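Local coordinates for protein aminotransferase (Neisseria meningitidis Z2491, PDB 3JTX) that probably transfers amino groups between amino acids and keto acids, using pyridoxal phosphate held as a covalent Schiff base, at residues D291-Q294 / H295-D298; N77-K80 / R81-G85; E212-D216 / G217-L221. All coordinates share one frame; numbering follows the deposited sequence.

Interaction 1. Residues D291-Q294 / H295-D298; sequences DDEQ and HVID
D292 OD2 is gripped twice by one residue: H295 ND1 donates to it at 2.7 Å, and H295 N donates to the same D292 oxygen at 3.1 Å. The ring bond is nearly straight (168°), lies in the imidazole plane and uses the anti lone pair of OD2. The backbone donor reaches OD2 on its syn side, well out of the carboxylate plane. With D292 CG anti to its backbone N (chi1 -176°), the carboxylate is brought up to H295, its plane within 14° of the ring. Two bonds of different direction thus limit the rotation of both groups, and the backbone bond caps a helix start. V296 CG2 lies over the rim of one face of the H295 ring, 3.5 Å above its plane.

I297 N bonds to E293 O at 2.8 Å and D298 N to Q294 O at 3.0 Å. On the exposed side Q294 NE2 meets D298 OD1 at 3.1 Å, from above the carboxylate plane. H295 NE2 is taken by S247 OG, and E293 OE2 by a salt bridge to R246. The cap joins the loop after helix 280-291 to helix 294-314, with helix 46-54 touching D292 and H295 and W78 of helix 69-82 touching E293.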
loop_
_atom_site.group_PDB
_atom_site.type_symbol
_atom_site.label_atom_id
_atom_site.label_comp_id
_atom_site.label_asym_id
_atom_site.label_seq_id
_atom_site.Cartn_x
_atom_site.Cartn_y
_atom_site.Cartn_z
ATOM N N ASP A 291 21.972 5.833 -3.566
ATOM C CA ASP A 291 23.354 6.278 -3.371
ATOM C C ASP A 291 24.332 5.746 -4.423
ATOM O O ASP A 291 25.372 6.351 -4.645
ATOM C CB ASP A 291 23.888 5.853 -1.975
ATOM C CG ASP A 291 23.414 6.755 -0.846
ATOM O OD1 ASP A 291 22.811 7.825 -1.089
ATOM O OD2 ASP A 291 23.647 6.393 0.319
ATOM N N ASP A 292 24.037 4.604 -5.029
ATOM C CA ASP A 292 24.955 3.977 -5.979
ATOM C C ASP A 292 24.556 4.238 -7.426
ATOM O O ASP A 292 23.389 4.080 -7.792
ATOM C CB ASP A 292 24.994 2.476 -5.774
ATOM C CG ASP A 292 26.002 1.802 -6.675
ATOM O OD1 ASP A 292 27.186 2.128 -6.539
ATOM O OD2 ASP A 292 25.618 0.980 -7.535
ATOM N N GLU A 293 25.528 4.612 -8.253
ATOM C CA GLU A 293 25.285 4.765 -9.680
ATOM C C GLU A 293 25.927 3.676 -10.540
ATOM O O GLU A 293 25.537 3.525 -11.699
ATOM C CB GLU A 293 25.718 6.142 -10.173
ATOM C CG GLU A 293 24.921 7.293 -9.598
ATOM C CD GLU A 293 23.418 7.230 -9.889
ATOM O OE1 GLU A 293 23.002 6.797 -10.985
ATOM O OE2 GLU A 293 22.644 7.644 -9.005
ATOM N N GLN A 294 26.889 2.914 -10.004
ATOM C CA GLN A 294 27.574 1.936 -10.848
ATOM C C GLN A 294 26.588 0.935 -11.421
ATOM O O GLN A 294 26.615 0.641 -12.617
ATOM C CB GLN A 294 28.712 1.213 -10.116
ATOM C CG GLN A 294 29.620 0.412 -11.057
ATOM C CD GLN A 294 30.233 1.281 -12.171
ATOM O OE1 GLN A 294 30.902 2.283 -11.890
ATOM N NE2 GLN A 294 29.977 0.913 -13.439
ATOM N N HIS A 295 25.691 0.422 -10.582
ATOM C CA HIS A 295 24.729 -0.560 -11.068
ATOM C C HIS A 295 23.789 0.054 -12.103
ATOM O O HIS A 295 23.291 -0.650 -12.984
ATOM C CB HIS A 295 23.971 -1.219 -9.916
ATOM C CG HIS A 295 22.857 -0.393 -9.348
ATOM N ND1 HIS A 295 23.061 0.558 -8.374
ATOM C CD2 HIS A 295 21.523 -0.406 -9.592
ATOM C CE1 HIS A 295 21.901 1.115 -8.054
ATOM N NE2 HIS A 295 20.950 0.542 -8.776
ATOM N N VAL A 296 23.555 1.369 -12.012
ATOM C CA VAL A 296 22.650 2.045 -12.937
ATOM C C VAL A 296 23.349 2.247 -14.283
ATOM O O VAL A 296 22.740 2.030 -15.344
ATOM C CB VAL A 296 22.144 3.380 -12.380
ATOM C CG1 VAL A 296 21.156 3.995 -13.340
ATOM C CG2 VAL A 296 21.481 3.183 -11.001
ATOM N N ILE A 297 24.625 2.644 -14.232
ATOM C CA ILE A 297 25.456 2.755 -15.426
ATOM C C ILE A 297 25.524 1.404 -16.162
ATOM O O ILE A 297 25.322 1.346 -17.370
ATOM C CB ILE A 297 26.872 3.259 -15.085
ATOM C CG1 ILE A 297 26.812 4.728 -14.608
ATOM C CG2 ILE A 297 27.815 3.078 -16.306
ATOM C CD1 ILE A 297 28.013 5.171 -13.724
ATOM N N ASP A 298 25.758 0.319 -15.429
ATOM C CA ASP A 298 25.790 -1.026 -16.026
ATOM C C ASP A 298 24.448 -1.384 -16.688
ATOM O O ASP A 298 24.402 -1.878 -17.809
ATOM C CB ASP A 298 26.123 -2.068 -14.961
ATOM C CG ASP A 298 27.531 -1.903 -14.377
ATOM O OD1 ASP A 298 28.389 -1.222 -14.978
ATOM O OD2 ASP A 298 27.761 -2.463 -13.285
#

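Interaction 2. Residues N77-K80 / R81-G85; sequences NWLK and RRYDG
W78 and R82, one helical turn apart, share a first torsion with CG anti to the backbone N (chi1 179° and 170°), which lays the two side chains side by side in the same direction. The aliphatic part of R82 lies over one face of the indole: R82 CB is 4.1 Å from the centroid of the six-membered ring of W78, a CH-pi contact, and R82 CG is 3.7 Å from W78 CZ2. Y83 approaches differently. Its edge is turned toward the W78 face with the planes at 88°, an offset edge-to-face pair whose centroids are 5.9 Å apart. L79 CD2 fills in beside it, 3.8 Å from Y83 CE2.

R81 comes to the indole edge: its NH2 is 3.6 Å from W78 CD1, while W78 CA lies over the rim of one guanidinium face. The backbone continues its i to i+4 bonding as far as Y83 N, held by L79 O at 2.9 Å. Beyond it G85 N bonds to K80 O at 2.8 Å, closing the C-terminal end of helix 69-82 with a step of five residues.

The chemistry divides R82 in two: methylenes take the aromatic surface, while R82 NE is salt-bridged to E212 and NH2 donates to the carbonyls of S211 and P220. These partners probably offset the cost of burying the charge and fix the orientation of the guanidinium.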
loop_
_atom_site.group_PDB
_atom_site.type_symbol
_atom_site.label_atom_id
_atom_site.label_comp_id
_atom_site.label_asym_id
_atom_site.label_seq_id
_atom_site.Cartn_x
_atom_site.Cartn_y
_atom_site.Cartn_z
ATOM N N ASN A 77 19.698 13.967 -2.252
ATOM C CA ASN A 77 21.051 13.919 -2.788
ATOM C C ASN A 77 21.083 13.392 -4.222
ATOM O O ASN A 77 21.781 13.947 -5.067
ATOM C CB ASN A 77 21.957 13.057 -1.916
ATOM C CG ASN A 77 22.230 13.672 -0.550
ATOM O OD1 ASN A 77 22.029 14.867 -0.342
ATOM N ND2 ASN A 77 22.675 12.844 0.393
ATOM N N TRP A 78 20.330 12.325 -4.486
ATOM C CA TRP A 78 20.198 11.784 -5.837
ATOM C C TRP A 78 19.655 12.818 -6.838
ATOM O O TRP A 78 20.199 12.969 -7.938
ATOM C CB TRP A 78 19.298 10.540 -5.867
ATOM C CG TRP A 78 19.155 10.009 -7.257
ATOM C CD1 TRP A 78 20.072 9.265 -7.954
ATOM C CD2 TRP A 78 18.051 10.217 -8.145
ATOM N NE1 TRP A 78 19.598 8.991 -9.208
ATOM C CE2 TRP A 78 18.360 9.562 -9.354
ATOM C CE3 TRP A 78 16.834 10.884 -8.030
ATOM C CZ2 TRP A 78 17.490 9.562 -10.452
ATOM C CZ3 TRP A 78 15.961 10.874 -9.113
ATOM C CH2 TRP A 78 16.297 10.219 -10.308
ATOM N N LEU A 79 18.602 13.532 -6.443
ATOM C CA LEU A 79 18.006 14.578 -7.288
ATOM C C LEU A 79 19.021 15.673 -7.657
ATOM O O LEU A 79 19.036 16.162 -8.783
ATOM C CB LEU A 79 16.802 15.229 -6.586
ATOM C CG LEU A 79 15.513 14.394 -6.483
ATOM C CD1 LEU A 79 14.569 15.014 -5.469
ATOM C CD2 LEU A 79 14.800 14.237 -7.842
ATOM N N LYS A 80 19.829 16.084 -6.684
ATOM C CA LYS A 80 20.843 17.111 -6.919
ATOM C C LYS A 80 21.898 16.637 -7.913
ATOM O O LYS A 80 22.331 17.416 -8.780
ATOM C CB LYS A 80 21.520 17.536 -5.613
ATOM C CG LYS A 80 22.319 18.820 -5.778
ATOM C CD LYS A 80 22.823 19.396 -4.453
ATOM C CE LYS A 80 23.628 20.665 -4.716
ATOM N NZ LYS A 80 24.396 21.101 -3.510
ATOM N N ARG A 81 22.319 15.378 -7.777
ATOM C CA ARG A 81 23.273 14.783 -8.716
ATOM C C ARG A 81 22.679 14.635 -10.106
ATOM O O ARG A 81 23.348 14.879 -11.105
ATOM C CB ARG A 81 23.731 13.408 -8.226
ATOM C CG ARG A 81 24.652 13.452 -7.001
ATOM C CD ARG A 81 25.432 12.144 -6.821
ATOM N NE ARG A 81 24.605 10.941 -6.907
ATOM C CZ ARG A 81 23.848 10.465 -5.919
ATOM N NH1 ARG A 81 23.796 11.095 -4.748
ATOM N NH2 ARG A 81 23.143 9.355 -6.099
ATOM N N ARG A 82 21.423 14.215 -10.165
ATOM C CA ARG A 82 20.810 13.807 -11.416
ATOM C C ARG A 82 20.331 14.992 -12.257
ATOM O O ARG A 82 20.392 14.931 -13.499
ATOM C CB ARG A 82 19.633 12.852 -11.128
ATOM C CG ARG A 82 18.750 12.528 -12.336
ATOM C CD ARG A 82 19.509 11.802 -13.447
ATOM N NE ARG A 82 18.606 11.459 -14.537
ATOM C CZ ARG A 82 18.180 12.310 -15.466
ATOM N NH1 ARG A 82 18.630 13.557 -15.494
ATOM N NH2 ARG A 82 17.330 11.897 -16.400
ATOM N N TYR A 83 19.866 16.049 -11.584
ATOM C CA TYR A 83 19.289 17.221 -12.245
ATOM C C TYR A 83 20.135 18.482 -12.030
ATOM O O TYR A 83 19.616 19.567 -11.728
ATOM C CB TYR A 83 17.826 17.402 -11.803
ATOM C CG TYR A 83 16.993 16.192 -12.174
ATOM C CD1 TYR A 83 16.666 15.919 -13.505
ATOM C CD2 TYR A 83 16.583 15.283 -11.208
ATOM C CE1 TYR A 83 15.915 14.789 -13.851
ATOM C CE2 TYR A 83 15.845 14.166 -11.542
ATOM C CZ TYR A 83 15.511 13.916 -12.863
ATOM O OH TYR A 83 14.797 12.774 -13.157
ATOM N N ASP A 84 21.451 18.304 -12.179
ATOM C CA ASP A 84 22.404 19.392 -12.289
ATOM C C ASP A 84 22.244 20.449 -11.199
ATOM O O ASP A 84 22.144 21.636 -11.491
ATOM C CB ASP A 84 22.291 20.026 -13.678
ATOM C CG ASP A 84 23.488 20.898 -14.017
ATOM O OD1 ASP A 84 24.596 20.624 -13.502
ATOM O OD2 ASP A 84 23.312 21.869 -14.779
ATOM N N GLY A 85 22.221 20.000 -9.945
ATOM C CA GLY A 85 22.164 20.892 -8.788
ATOM C C GLY A 85 20.792 21.204 -8.219
ATOM O O GLY A 85 20.684 21.962 -7.266
#

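Interaction 3. Residues E212-D216 / G217-L221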
loop_
_atom_site.group_PDB
_atom_site.type_symbol
_atom_site.label_atom_id
_atom_site.label_comp_id
_atom_site.label_asym_id
_atom_site.label_seq_id
_atom_site.Cartn_x
_atom_site.Cartn_y
_atom_site.Cartn_z
ATOM N N GLU A 212 16.044 7.017 -16.005
ATOM C CA GLU A 212 17.431 6.531 -16.071
ATOM C C GLU A 212 17.713 5.603 -17.234
ATOM O O GLU A 212 18.846 5.188 -17.406
ATOM C CB GLU A 212 17.830 5.832 -14.765
ATOM C CG GLU A 212 17.614 6.699 -13.542
ATOM C CD GLU A 212 18.216 8.059 -13.745
ATOM O OE1 GLU A 212 19.456 8.128 -13.823
ATOM O OE2 GLU A 212 17.453 9.042 -13.898
ATOM N N ILE A 213 16.698 5.275 -18.033
ATOM C CA ILE A 213 16.901 4.427 -19.204
ATOM C C ILE A 213 16.983 5.339 -20.432
ATOM O O ILE A 213 15.953 5.744 -20.992
ATOM C CB ILE A 213 15.784 3.356 -19.357
ATOM C CG1 ILE A 213 15.536 2.607 -18.025
ATOM C CG2 ILE A 213 16.139 2.398 -20.462
ATOM C CD1 ILE A 213 16.746 1.960 -17.407
ATOM N N TYR A 214 18.221 5.666 -20.816
ATOM C CA TYR A 214 18.499 6.615 -21.893
ATOM C C TYR A 214 19.816 6.280 -22.587
ATOM O O TYR A 214 20.547 5.394 -22.151
ATOM C CB TYR A 214 18.524 8.066 -21.366
ATOM C CG TYR A 214 19.571 8.364 -20.293
ATOM C CD1 TYR A 214 20.892 8.638 -20.632
ATOM C CD2 TYR A 214 19.228 8.392 -18.948
ATOM C CE1 TYR A 214 21.853 8.918 -19.652
ATOM C CE2 TYR A 214 20.177 8.660 -17.959
ATOM C CZ TYR A 214 21.494 8.927 -18.325
ATOM O OH TYR A 214 22.456 9.211 -17.365
ATOM N N PHE A 215 20.115 7.017 -23.653
ATOM C CA PHE A 215 21.211 6.699 -24.552
ATOM C C PHE A 215 22.232 7.820 -24.651
ATOM O O PHE A 215 21.916 8.992 -24.430
ATOM C CB PHE A 215 20.637 6.374 -25.940
ATOM C CG PHE A 215 19.423 5.497 -25.873
ATOM C CD1 PHE A 215 19.531 4.189 -25.421
ATOM C CD2 PHE A 215 18.169 5.997 -26.180
ATOM C CE1 PHE A 215 18.410 3.381 -25.292
ATOM C CE2 PHE A 215 17.045 5.199 -26.055
ATOM C CZ PHE A 215 17.161 3.889 -25.609
ATOM N N ASP A 216 23.473 7.431 -24.944
ATOM C CA ASP A 216 24.498 8.355 -25.436
ATOM C C ASP A 216 24.632 9.636 -24.611
ATOM O O ASP A 216 24.832 10.715 -25.171
ATOM C CB ASP A 216 24.188 8.706 -26.905
ATOM C CG ASP A 216 24.316 7.497 -27.852
ATOM O OD1 ASP A 216 25.409 6.882 -27.870
ATOM O OD2 ASP A 216 23.354 7.171 -28.600
ATOM N N GLY A 217 24.513 9.535 -23.290
ATOM C CA GLY A 217 24.661 10.711 -22.423
ATOM C C GLY A 217 23.529 11.746 -22.438
ATOM O O GLY A 217 23.647 12.811 -21.806
ATOM N N ASN A 218 22.429 11.449 -23.132
ATOM C CA ASN A 218 21.327 12.402 -23.281
ATOM C C ASN A 218 20.261 12.156 -22.218
ATOM O O ASN A 218 19.265 11.465 -22.469
ATOM C CB ASN A 218 20.719 12.307 -24.684
ATOM C CG ASN A 218 21.669 12.778 -25.767
ATOM O OD1 ASN A 218 22.424 13.723 -25.574
ATOM N ND2 ASN A 218 21.623 12.125 -26.916
ATOM N N LYS A 219 20.485 12.734 -21.036
ATOM C CA LYS A 219 19.645 12.523 -19.860
ATOM C C LYS A 219 18.284 13.199 -20.026
ATOM O O LYS A 219 18.230 14.371 -20.382
ATOM C CB LYS A 219 20.343 13.068 -18.604
ATOM C CG LYS A 219 21.740 12.539 -18.388
ATOM C CD LYS A 219 22.239 12.685 -16.967
ATOM C CE LYS A 219 22.279 14.112 -16.491
ATOM N NZ LYS A 219 23.212 14.272 -15.326
ATOM N N PRO A 220 17.179 12.461 -19.794
ATOM C CA PRO A 220 15.875 13.106 -19.922
ATOM C C PRO A 220 15.650 14.233 -18.916
ATOM O O PRO A 220 15.941 14.090 -17.721
ATOM C CB PRO A 220 14.878 11.973 -19.635
ATOM C CG PRO A 220 15.623 10.709 -19.952
ATOM C CD PRO A 220 17.083 10.988 -19.749
ATOM N N LEU A 221 15.120 15.335 -19.425
ATOM C CA LEU A 221 14.605 16.419 -18.618
ATOM C C LEU A 221 13.480 15.898 -17.717
ATOM O O LEU A 221 12.632 15.095 -18.152
ATOM C CB LEU A 221 14.076 17.517 -19.553
ATOM C CG LEU A 221 13.401 18.780 -18.998
ATOM C CD1 LEU A 221 14.365 19.640 -18.153
ATOM C CD2 LEU A 221 12.823 19.615 -20.172
HETATM O O HOH W 1 18.505 9.233 -24.616
#
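The phenol ring of Y214 lies flat beneath the backbone of K219. K219 CA stands 4.0 Å from the ring centroid of Y214 and only 4° off the ring normal, which makes this a CH-pi contact over the centre of the face. Beyond that point the two side chains run alongside each other in the same direction, with K219 CD 3.5 Å from Y214 OH and K219 CG close to CZ of the same ring. P220 meets the near part of the tyrosine obliquely: its CD is 3.5 Å from Y214 CD2 and almost as close to Y214 CB. The tyrosine takes the hindered first torsion, with CG between the backbone N and the carbonyl carbon (chi1 60°), and this directs the ring across the loop to the returning chain.

That return is made by a type I' beta turn from F215 to N218. D216 and G217 at its centre both have positive phi, and N218 N bonds to F215 O at 2.8 Å. A water accepts from F215 N at 2.9 Å and probably donates to N218 O at 3.2 Å, bridging the two arms just inside the turn. K219 N adds a weak bond to G217 O.

Outside the loop, F215 meets the ring of F307, D216 N bonds to Q304 OE1, and Y214 touches R300, so the first arm packs along helix 294-314. P220 packs against V184 and A325.

The end-to-end directions of CA 214 to 216 and CA 217 to 220 differ by 148°, a hairpin-like excursion without regular strand pairing. It is a type I' turn whose returning backbone packs on the Y214 ring, within the connection from strand 203-207 of the large mixed sheet to helix 223-229 in a class I/II aminotransferase fold.

The three contacts lie with their centres about 14 Å from one another, and each touches the other two. Interactions 2 and 3 share a salt bridge, R82 NE to E212 OE2 at 2.8 Å, and R82 NH2 probably bonds to P220 O at 2.9 Å. Interactions 1 and 2 meet where E293 OE2 lies 3.2 Å from W78 CD1, with a long, weak ion pair to R81. Interaction 1 reaches interaction 3 through V296 CG1, 4.1 Å from E212 CB. R246, next in sequence to the cofactor-bearing K245, touches W78, E212 and V296 and is salt-bridged to E293; it thus meets a residue from each of the three regions, which probably places them near the cofactor-bearing segment.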